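Local coordinates for ABC transporter, solute-binding protein (PDB 6LKG), which binds alpha-D-glucose 6-phosphate as the extracellular solute-binding lipoprotein of an ABC transporter in Staphylococcus aureus, at residues Val2-Ser7 with Glu30-Ser35. Sequence-based numbering, arbitrary orientation.
With G6P (6-O-phosphono-alpha-D-glucopyranose), chain E.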
ATOM      1  N   VAL B   2      15.008   1.277  32.325  1.00 46.56           N
ATOM      2  CA  VAL B   2      14.287   2.099  31.363  1.00 42.58           C
ATOM      3  C   VAL B   2      14.470   3.570  31.709  1.00 43.35           C
ATOM      4  O   VAL B   2      14.274   3.987  32.858  1.00 38.85           O
ATOM      5  CB  VAL B   2      12.798   1.722  31.343  1.00 43.53           C
ATOM      6  CG1 VAL B   2      11.995   2.751  30.557  1.00 42.37           C
ATOM      7  CG2 VAL B   2      12.607   0.331  30.761  1.00 43.34           C
ATOM      8  N   LEU B   3      14.859   4.358  30.710  1.00 35.15           N
ATOM      9  CA  LEU B   3      14.977   5.806  30.826  1.00 35.58           C
ATOM     10  C   LEU B   3      13.714   6.438  30.259  1.00 37.28           C
ATOM     11  O   LEU B   3      13.438   6.314  29.061  1.00 33.93           O
ATOM     12  CB  LEU B   3      16.218   6.307  30.087  1.00 37.00           C
ATOM     13  CG  LEU B   3      16.794   7.684  30.425  1.00 39.59           C
ATOM     14  CD1 LEU B   3      18.241   7.761  29.969  1.00 41.46           C
ATOM     15  CD2 LEU B   3      15.985   8.806  29.789  1.00 35.00           C
ATOM     16  N   THR B   4      12.953   7.115  31.113  1.00 33.65           N
ATOM     17  CA  THR B   4      11.689   7.719  30.715  1.00 34.85           C
ATOM     18  C   THR B   4      11.910   9.183  30.355  1.00 35.04           C
ATOM     19  O   THR B   4      12.568   9.919  31.099  1.00 31.80           O
ATOM     20  CB  THR B   4      10.649   7.594  31.828  1.00 35.72           C
ATOM     21  OG1 THR B   4      10.364   6.209  32.057  1.00 36.57           O
ATOM     22  CG2 THR B   4       9.360   8.306  31.438  1.00 35.40           C
ATOM     23  N   VAL B   5      11.360   9.595  29.217  1.00 32.52           N
ATOM     24  CA  VAL B   5      11.499  10.954  28.706  1.00 30.11           C
ATOM     25  C   VAL B   5      10.110  11.568  28.590  1.00 32.44           C
ATOM     26  O   VAL B   5       9.211  10.968  27.990  1.00 33.23           O
ATOM     27  CB  VAL B   5      12.219  10.975  27.345  1.00 33.86           C
ATOM     28  CG1 VAL B   5      12.177  12.369  26.738  1.00 30.95           C
ATOM     29  CG2 VAL B   5      13.656  10.498  27.493  1.00 35.61           C
ATOM     30  N   TYR B   6       9.935  12.751  29.171  1.00 25.69           N
ATOM     31  CA  TYR B   6       8.742  13.554  28.944  1.00 27.57           C
ATOM     32  C   TYR B   6       8.984  14.452  27.738  1.00 26.97           C
ATOM     33  O   TYR B   6      10.022  15.117  27.658  1.00 29.35           O
ATOM     34  CB  TYR B   6       8.406  14.416  30.163  1.00 29.20           C
ATOM     35  CG  TYR B   6       8.277  13.687  31.482  1.00 27.55           C
ATOM     36  CD1 TYR B   6       9.396  13.409  32.256  1.00 31.40           C
ATOM     37  CD2 TYR B   6       7.030  13.325  31.979  1.00 28.16           C
ATOM     38  CE1 TYR B   6       9.283  12.763  33.472  1.00 33.80           C
ATOM     39  CE2 TYR B   6       6.907  12.678  33.196  1.00 35.70           C
ATOM     40  CZ  TYR B   6       8.036  12.401  33.939  1.00 38.65           C
ATOM     41  OH  TYR B   6       7.924  11.759  35.152  1.00 35.36           O
ATOM     42  N   SER B   7       8.029  14.483  26.809  1.00 24.24           N
ATOM     43  CA  SER B   7       8.237  15.342  25.650  1.00 25.01           C
ATOM     44  C   SER B   7       6.935  15.751  24.974  1.00 27.89           C
ATOM     45  O   SER B   7       6.093  14.898  24.666  1.00 28.49           O
ATOM     46  CB  SER B   7       9.137  14.652  24.626  1.00 27.32           C
ATOM     47  OG  SER B   7       9.414  15.530  23.551  1.00 25.64           O
ATOM     48  N   GLU B  30      11.462   5.130  27.035  1.00 30.24           N
ATOM     49  CA  GLU B  30      10.022   5.301  26.933  1.00 34.60           C
ATOM     50  C   GLU B  30       9.690   6.785  27.019  1.00 35.33           C
ATOM     51  O   GLU B  30      10.226   7.502  27.870  1.00 30.78           O
ATOM     52  CB  GLU B  30       9.294   4.525  28.036  1.00 39.03           C
ATOM     53  CG  GLU B  30       9.332   3.012  27.860  1.00 44.93           C
ATOM     54  CD  GLU B  30       8.595   2.272  28.966  1.00 50.91           C
ATOM     55  OE1 GLU B  30       8.039   2.935  29.867  1.00 51.90           O
ATOM     56  OE2 GLU B  30       8.583   1.022  28.941  1.00 48.44           O
ATOM     57  N   ILE B  31       8.820   7.237  26.124  1.00 34.28           N
ATOM     58  CA  ILE B  31       8.455   8.642  26.001  1.00 32.09           C
ATOM     59  C   ILE B  31       7.045   8.834  26.537  1.00 34.56           C
ATOM     60  O   ILE B  31       6.140   8.046  26.227  1.00 32.10           O
ATOM     61  CB  ILE B  31       8.542   9.116  24.538  1.00 29.89           C
ATOM     62  CG1 ILE B  31       9.921   8.800  23.951  1.00 29.37           C
ATOM     63  CG2 ILE B  31       8.268  10.616  24.436  1.00 29.06           C
ATOM     64  CD1 ILE B  31      10.023   9.084  22.465  1.00 31.30           C
ATOM     65  N   LYS B  32       6.845   9.896  27.321  1.00 27.42           N
ATOM     66  CA  LYS B  32       5.502  10.346  27.671  1.00 30.00           C
ATOM     67  C   LYS B  32       5.198  11.586  26.851  1.00 32.04           C
ATOM     68  O   LYS B  32       5.828  12.634  27.034  1.00 34.23           O
ATOM     69  CB  LYS B  32       5.301  10.679  29.148  1.00 39.69           C
ATOM     70  CG  LYS B  32       5.831   9.765  30.227  1.00 44.06           C
ATOM     71  CD  LYS B  32       4.867   9.986  31.418  1.00 49.57           C
ATOM     72  CE  LYS B  32       5.161   9.097  32.594  1.00 55.27           C
ATOM     73  NZ  LYS B  32       5.544   7.755  32.150  1.00 58.41           N
ATOM     74  N   HIS B  33       4.217  11.473  25.967  1.00 27.35           N
ATOM     75  CA  HIS B  33       3.821  12.575  25.111  1.00 31.59           C
ATOM     76  C   HIS B  33       2.650  13.300  25.760  1.00 31.16           C
ATOM     77  O   HIS B  33       1.917  12.733  26.576  1.00 30.20           O
ATOM     78  CB  HIS B  33       3.438  12.080  23.717  1.00 29.27           C
ATOM     79  CG  HIS B  33       4.601  11.611  22.894  1.00 31.53           C
ATOM     80  ND1 HIS B  33       5.533  12.469  22.349  1.00 34.71           N
ATOM     81  CD2 HIS B  33       4.995  10.361  22.552  1.00 35.22           C
ATOM     82  CE1 HIS B  33       6.438  11.767  21.688  1.00 35.71           C
ATOM     83  NE2 HIS B  33       6.135  10.485  21.799  1.00 29.88           N
ATOM     84  N   GLY B  34       2.501  14.566  25.416  1.00 30.65           N
ATOM     85  CA  GLY B  34       1.403  15.363  25.924  1.00 32.52           C
ATOM     86  C   GLY B  34       1.727  16.827  25.791  1.00 31.15           C
ATOM     87  O   GLY B  34       2.843  17.216  25.448  1.00 28.58           O
ATOM     88  N   SER B  35       0.719  17.646  26.062  1.00 27.93           N
ATOM     89  CA  SER B  35       0.949  19.080  26.079  1.00 32.02           C
ATOM     90  C   SER B  35       2.005  19.424  27.124  1.00 29.69           C
ATOM     91  O   SER B  35       2.143  18.745  28.145  1.00 30.13           O
ATOM     92  CB  SER B  35      -0.359  19.817  26.358  1.00 30.17           C
ATOM     93  OG  SER B  35      -1.343  19.457  25.403  1.00 30.51           O
TER
HETATM   94  C1  G6P E 401       6.128  24.311  20.810  1.00 32.30           C
HETATM   95  C2  G6P E 401       7.617  23.926  21.015  1.00 31.93           C
HETATM   96  C3  G6P E 401       7.945  22.491  20.826  1.00 29.22           C
HETATM   97  C4  G6P E 401       6.889  21.636  21.366  1.00 29.50           C
HETATM   98  C5  G6P E 401       5.602  21.838  20.567  1.00 30.85           C
HETATM   99  C6  G6P E 401       4.516  20.997  21.160  1.00 25.71           C
HETATM  100  O1  G6P E 401       6.033  25.244  19.779  1.00 35.85           O
HETATM  101  O2  G6P E 401       8.431  24.714  20.132  1.00 31.52           O
HETATM  102  O3  G6P E 401       9.214  22.193  21.560  1.00 29.63           O
HETATM  103  O4  G6P E 401       7.296  20.249  21.265  1.00 31.21           O
HETATM  104  O5  G6P E 401       5.144  23.246  20.550  1.00 34.14           O
HETATM  105  O6  G6P E 401       4.292  21.410  22.492  1.00 30.52           O
HETATM  106  P   G6P E 401       2.742  21.920  22.945  1.00 28.12           P
HETATM  107  O1P G6P E 401       2.728  22.147  24.449  1.00 32.80           O
HETATM  108  O2P G6P E 401       2.377  23.232  22.219  1.00 27.25           O
HETATM  109  O3P G6P E 401       1.754  20.870  22.604  1.00 27.66           O
HETATM  110  O   HOH W   1       7.979   4.957  31.403  1.00 40.49           O
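The carbonyl oxygen of V5 receives the amide of K32, N to O 2.7 Å with 164° at the hydrogen, and also a CA-H...O contact from I31. E30 O is used in the same way, by V5 N at 2.7 Å and by the CA of T4. With E30 N to L3 O and S7 N to K32 O, the backbone hydrogen bonds pass from one strand to the other and back, the ladder of a parallel pair; the strand axes cross at -24°. On the face bearing T4, Y6, E30 and K32, the lysine chain runs alongside the tyrosine ring, K32 CD lying 3.8 Å from Y6 CE2. A bend at its last torsion (chi4 -39°) turns NZ toward T4, 3.9 Å from its CG2. Y6 OH itself is hydrogen-bonded to G52 and E46. Helix 11-25 connects the two strands as the crossover of a right-handed beta-alpha-beta unit in the solute-binding-protein fold, and its I14 packs on S7 and I31 from the other face. There I31 CG2 sits 3.4 Å above the H33 ring plane, toward its rim, and 4.1 Å from S7 CB. At the N-terminal end, V2 CG1 rests 3.8 Å from E30 CD, while one water bridges T4 OG1 and E30 OE1. Beyond H33 the chain leads through G34 to S35 and T36, whose OG1 hydrogen-bonds glucose 6-phosphate.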